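Local coordinates for protein 3-keto-5-aminohexanoate cleavage enzyme (Ralstonia eutropha, PDB 3C6C) that probably cleaves 3-keto-5-aminohexanoate or a related beta-keto acid as a metal-dependent TIM-barrel enzyme, at residues A51-S63 against A280-V292. Residues are numbered along the deposited sequence; the frame is centred on the assembly and turned at random. Where two conformers were deposited one is given.
Sequences ADACVEAAKAGAS and ATNGQLVERARTV
Glu56 reaches across to the first turn of helix 282-292 and takes a hydrogen bond from Gly283 N. Gly283 N lies 2.9 Å from Glu56 OE2, and the N-H comes from the anti side of the carboxylate, 23° out of its plane. With CG anti to the backbone N (chi1 175°), the side chain of Glu56 passes over Gly283, its CG 3.9 Å from Gly283 CA. A carboxylate beside the first NH groups of a helix is probably favoured by the helix dipole. One water donates to the same OE2 and accepts from Asn282 N and ND2. Asn282 ND2 also bonds Val30 O. Thr281, the N-cap, and Gln284 form a capping box: Gln284 N donates to Thr281 OG1 and Thr281 N to Gln284 OE1. The two helices belong to the outer layer of the TIM barrel and run in the same direction at 23°, the segment axes 8.1 Å apart at closest. Val286 directs its two methyls differently: CG1 meets Ala60 CB at 3.7 Å, while CG2 faces Ala57 CB at 4.0 Å and Ala62 CB. Toward the barrel, Ala57 and Val286 both touch Cys28 of strand 23-29. At the Schellman motif that ends helix 51-60 at Gly61, the extended Arg290 turns its guanidinium edge to Ala60 O. Arg290 NH1 donates to Ala60 O at 3.1 Å, from above the carbonyl plane. Arg290 NE pairs with Glu294 in a salt bridge.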
# COMPACT_ATOMS: atom_id res chain seq x y z
N ALA A 51 11.51 -7.39 -39.09
CA ALA A 51 11.56 -5.99 -39.50
C ALA A 51 10.17 -5.53 -39.89
O ALA A 51 9.73 -4.44 -39.51
CB ALA A 51 12.59 -5.74 -40.67
N ASP A 52 9.48 -6.34 -40.68
CA ASP A 52 8.13 -5.99 -41.14
C ASP A 52 7.22 -5.73 -39.92
O ASP A 52 6.41 -4.81 -39.92
CB ASP A 52 7.49 -7.12 -41.99
CG ASP A 52 8.03 -7.17 -43.43
OD1 ASP A 52 8.78 -6.26 -43.84
OD2 ASP A 52 7.69 -8.15 -44.14
N ALA A 53 7.43 -6.52 -38.88
CA ALA A 53 6.61 -6.44 -37.65
C ALA A 53 6.92 -5.14 -36.91
O ALA A 53 6.04 -4.51 -36.33
CB ALA A 53 6.84 -7.67 -36.74
N CYS A 54 8.19 -4.72 -36.94
CA CYS A 54 8.59 -3.45 -36.32
C CYS A 54 7.92 -2.29 -37.02
O CYS A 54 7.47 -1.34 -36.39
CB CYS A 54 10.13 -3.24 -36.34
SG CYS A 54 11.06 -4.44 -35.37
N VAL A 55 7.89 -2.37 -38.34
CA VAL A 55 7.30 -1.31 -39.16
C VAL A 55 5.79 -1.23 -38.95
O VAL A 55 5.22 -0.16 -38.82
CB VAL A 55 7.68 -1.47 -40.67
CG1 VAL A 55 6.88 -0.48 -41.56
CG2 VAL A 55 9.20 -1.24 -40.85
N GLU A 56 5.17 -2.39 -38.90
CA GLU A 56 3.73 -2.53 -38.62
C GLU A 56 3.37 -1.91 -37.26
O GLU A 56 2.39 -1.16 -37.11
CB GLU A 56 3.36 -4.03 -38.64
CG GLU A 56 1.93 -4.40 -38.27
CD GLU A 56 1.78 -5.91 -38.18
OE1 GLU A 56 1.77 -6.58 -39.24
OE2 GLU A 56 1.71 -6.45 -37.09
N ALA A 57 4.20 -2.22 -36.27
CA ALA A 57 4.02 -1.65 -34.93
C ALA A 57 4.15 -0.12 -34.96
O ALA A 57 3.34 0.60 -34.40
CB ALA A 57 5.00 -2.26 -33.92
N ALA A 58 5.17 0.36 -35.69
CA ALA A 58 5.41 1.81 -35.81
C ALA A 58 4.20 2.50 -36.42
O ALA A 58 3.73 3.54 -35.95
CB ALA A 58 6.68 2.08 -36.68
N LYS A 59 3.68 1.90 -37.48
CA LYS A 59 2.59 2.50 -38.22
C LYS A 59 1.32 2.56 -37.37
O LYS A 59 0.45 3.41 -37.56
CB LYS A 59 2.33 1.77 -39.54
CG LYS A 59 3.34 2.11 -40.60
CD LYS A 59 3.12 1.25 -41.83
CE LYS A 59 4.12 1.55 -42.95
NZ LYS A 59 3.93 0.57 -44.08
N ALA A 60 1.22 1.64 -36.42
CA ALA A 60 0.08 1.60 -35.49
C ALA A 60 0.25 2.59 -34.31
O ALA A 60 -0.69 2.81 -33.54
CB ALA A 60 -0.18 0.19 -34.98
N GLY A 61 1.45 3.15 -34.19
CA GLY A 61 1.79 4.17 -33.21
C GLY A 61 2.86 3.86 -32.17
O GLY A 61 3.10 4.64 -31.25
N ALA A 62 3.52 2.72 -32.29
CA ALA A 62 4.57 2.34 -31.33
C ALA A 62 5.75 3.31 -31.36
O ALA A 62 6.16 3.79 -32.42
CB ALA A 62 5.03 0.89 -31.54
N SER A 63 6.28 3.56 -30.17
CA SER A 63 7.40 4.48 -29.97
C SER A 63 8.75 3.78 -30.20
O SER A 63 9.70 4.37 -30.70
CB SER A 63 7.42 5.05 -28.54
OG SER A 63 6.11 5.34 -28.05
N ALA A 280 -3.34 -12.65 -32.52
CA ALA A 280 -3.08 -11.23 -32.82
C ALA A 280 -1.90 -11.02 -33.76
O ALA A 280 -0.96 -11.82 -33.84
CB ALA A 280 -2.81 -10.44 -31.52
N THR A 281 -1.95 -9.89 -34.46
CA THR A 281 -0.73 -9.29 -35.00
C THR A 281 -0.17 -8.25 -34.00
O THR A 281 -0.88 -7.74 -33.13
CB THR A 281 -0.98 -8.56 -36.35
OG1 THR A 281 -1.72 -7.34 -36.11
CG2 THR A 281 -1.70 -9.49 -37.42
N ASN A 282 1.10 -7.91 -34.17
CA ASN A 282 1.72 -6.87 -33.35
C ASN A 282 0.98 -5.56 -33.51
O ASN A 282 0.68 -4.90 -32.53
CB ASN A 282 3.20 -6.69 -33.67
CG ASN A 282 4.06 -7.75 -33.01
OD1 ASN A 282 4.19 -7.78 -31.79
ND2 ASN A 282 4.66 -8.62 -33.83
N GLY A 283 0.61 -5.23 -34.74
CA GLY A 283 -0.14 -4.01 -35.01
C GLY A 283 -1.44 -3.92 -34.26
O GLY A 283 -1.84 -2.88 -33.73
N GLN A 284 -2.12 -5.05 -34.19
CA GLN A 284 -3.42 -5.07 -33.51
C GLN A 284 -3.25 -4.81 -32.01
O GLN A 284 -4.03 -4.13 -31.37
CB GLN A 284 -4.13 -6.41 -33.76
CG GLN A 284 -4.65 -6.49 -35.15
CD GLN A 284 -5.04 -7.89 -35.57
OE1 GLN A 284 -4.79 -8.87 -34.87
NE2 GLN A 284 -5.65 -7.98 -36.75
N LEU A 285 -2.20 -5.37 -31.46
CA LEU A 285 -1.90 -5.22 -30.02
C LEU A 285 -1.55 -3.77 -29.70
O LEU A 285 -2.02 -3.21 -28.72
CB LEU A 285 -0.79 -6.18 -29.57
CG LEU A 285 -1.10 -7.68 -29.62
CD1 LEU A 285 0.16 -8.49 -29.23
CD2 LEU A 285 -2.35 -8.05 -28.75
N VAL A 286 -0.75 -3.16 -30.58
CA VAL A 286 -0.39 -1.76 -30.45
C VAL A 286 -1.64 -0.89 -30.55
O VAL A 286 -1.84 0.05 -29.79
CB VAL A 286 0.67 -1.31 -31.50
CG1 VAL A 286 0.85 0.21 -31.46
CG2 VAL A 286 2.06 -2.00 -31.27
N GLU A 287 -2.51 -1.22 -31.50
CA GLU A 287 -3.72 -0.42 -31.74
C GLU A 287 -4.62 -0.45 -30.52
O GLU A 287 -5.16 0.57 -30.07
CB GLU A 287 -4.47 -0.94 -32.96
CG GLU A 287 -5.79 -0.26 -33.19
CD GLU A 287 -6.53 -0.86 -34.40
OE1 GLU A 287 -6.24 -2.04 -34.77
OE2 GLU A 287 -7.40 -0.15 -34.96
N ARG A 288 -4.72 -1.62 -29.92
CA ARG A 288 -5.60 -1.81 -28.74
C ARG A 288 -5.10 -0.99 -27.56
O ARG A 288 -5.86 -0.31 -26.89
CB ARG A 288 -5.72 -3.30 -28.37
CG ARG A 288 -6.41 -3.58 -27.02
CD ARG A 288 -7.02 -5.00 -26.99
NE ARG A 288 -7.94 -5.10 -28.11
CZ ARG A 288 -8.67 -6.16 -28.42
NH1 ARG A 288 -8.59 -7.28 -27.72
NH2 ARG A 288 -9.49 -6.10 -29.47
N ALA A 289 -3.79 -1.05 -27.34
CA ALA A 289 -3.14 -0.35 -26.22
C ALA A 289 -3.28 1.18 -26.40
O ALA A 289 -3.60 1.94 -25.48
CB ALA A 289 -1.64 -0.79 -26.10
N ARG A 290 -3.08 1.58 -27.64
CA ARG A 290 -3.17 3.01 -28.02
C ARG A 290 -4.56 3.57 -27.76
O ARG A 290 -4.73 4.68 -27.20
CB ARG A 290 -2.72 3.23 -29.46
CG ARG A 290 -2.92 4.66 -29.93
CD ARG A 290 -2.36 4.81 -31.30
NE ARG A 290 -2.79 6.07 -31.90
CZ ARG A 290 -2.53 6.42 -33.15
NH1 ARG A 290 -1.79 5.63 -33.92
NH2 ARG A 290 -2.96 7.58 -33.61
N THR A 291 -5.56 2.78 -28.14
CA THR A 291 -6.96 3.14 -27.93
C THR A 291 -7.28 3.34 -26.44
O THR A 291 -7.90 4.32 -26.03
CB THR A 291 -7.90 2.12 -28.58
OG1 THR A 291 -7.74 2.18 -30.00
CG2 THR A 291 -9.37 2.41 -28.21
N VAL A 292 -6.81 2.40 -25.63
CA VAL A 292 -6.99 2.48 -24.19
C VAL A 292 -6.34 3.76 -23.63
O VAL A 292 -6.96 4.55 -22.91
CB VAL A 292 -6.50 1.21 -23.44
CG1 VAL A 292 -6.47 1.49 -21.91
CG2 VAL A 292 -7.42 -0.02 -23.78
O HOH W 1 3.00 -8.78 -36.34
O HOH W 2 -2.06 4.68 -37.01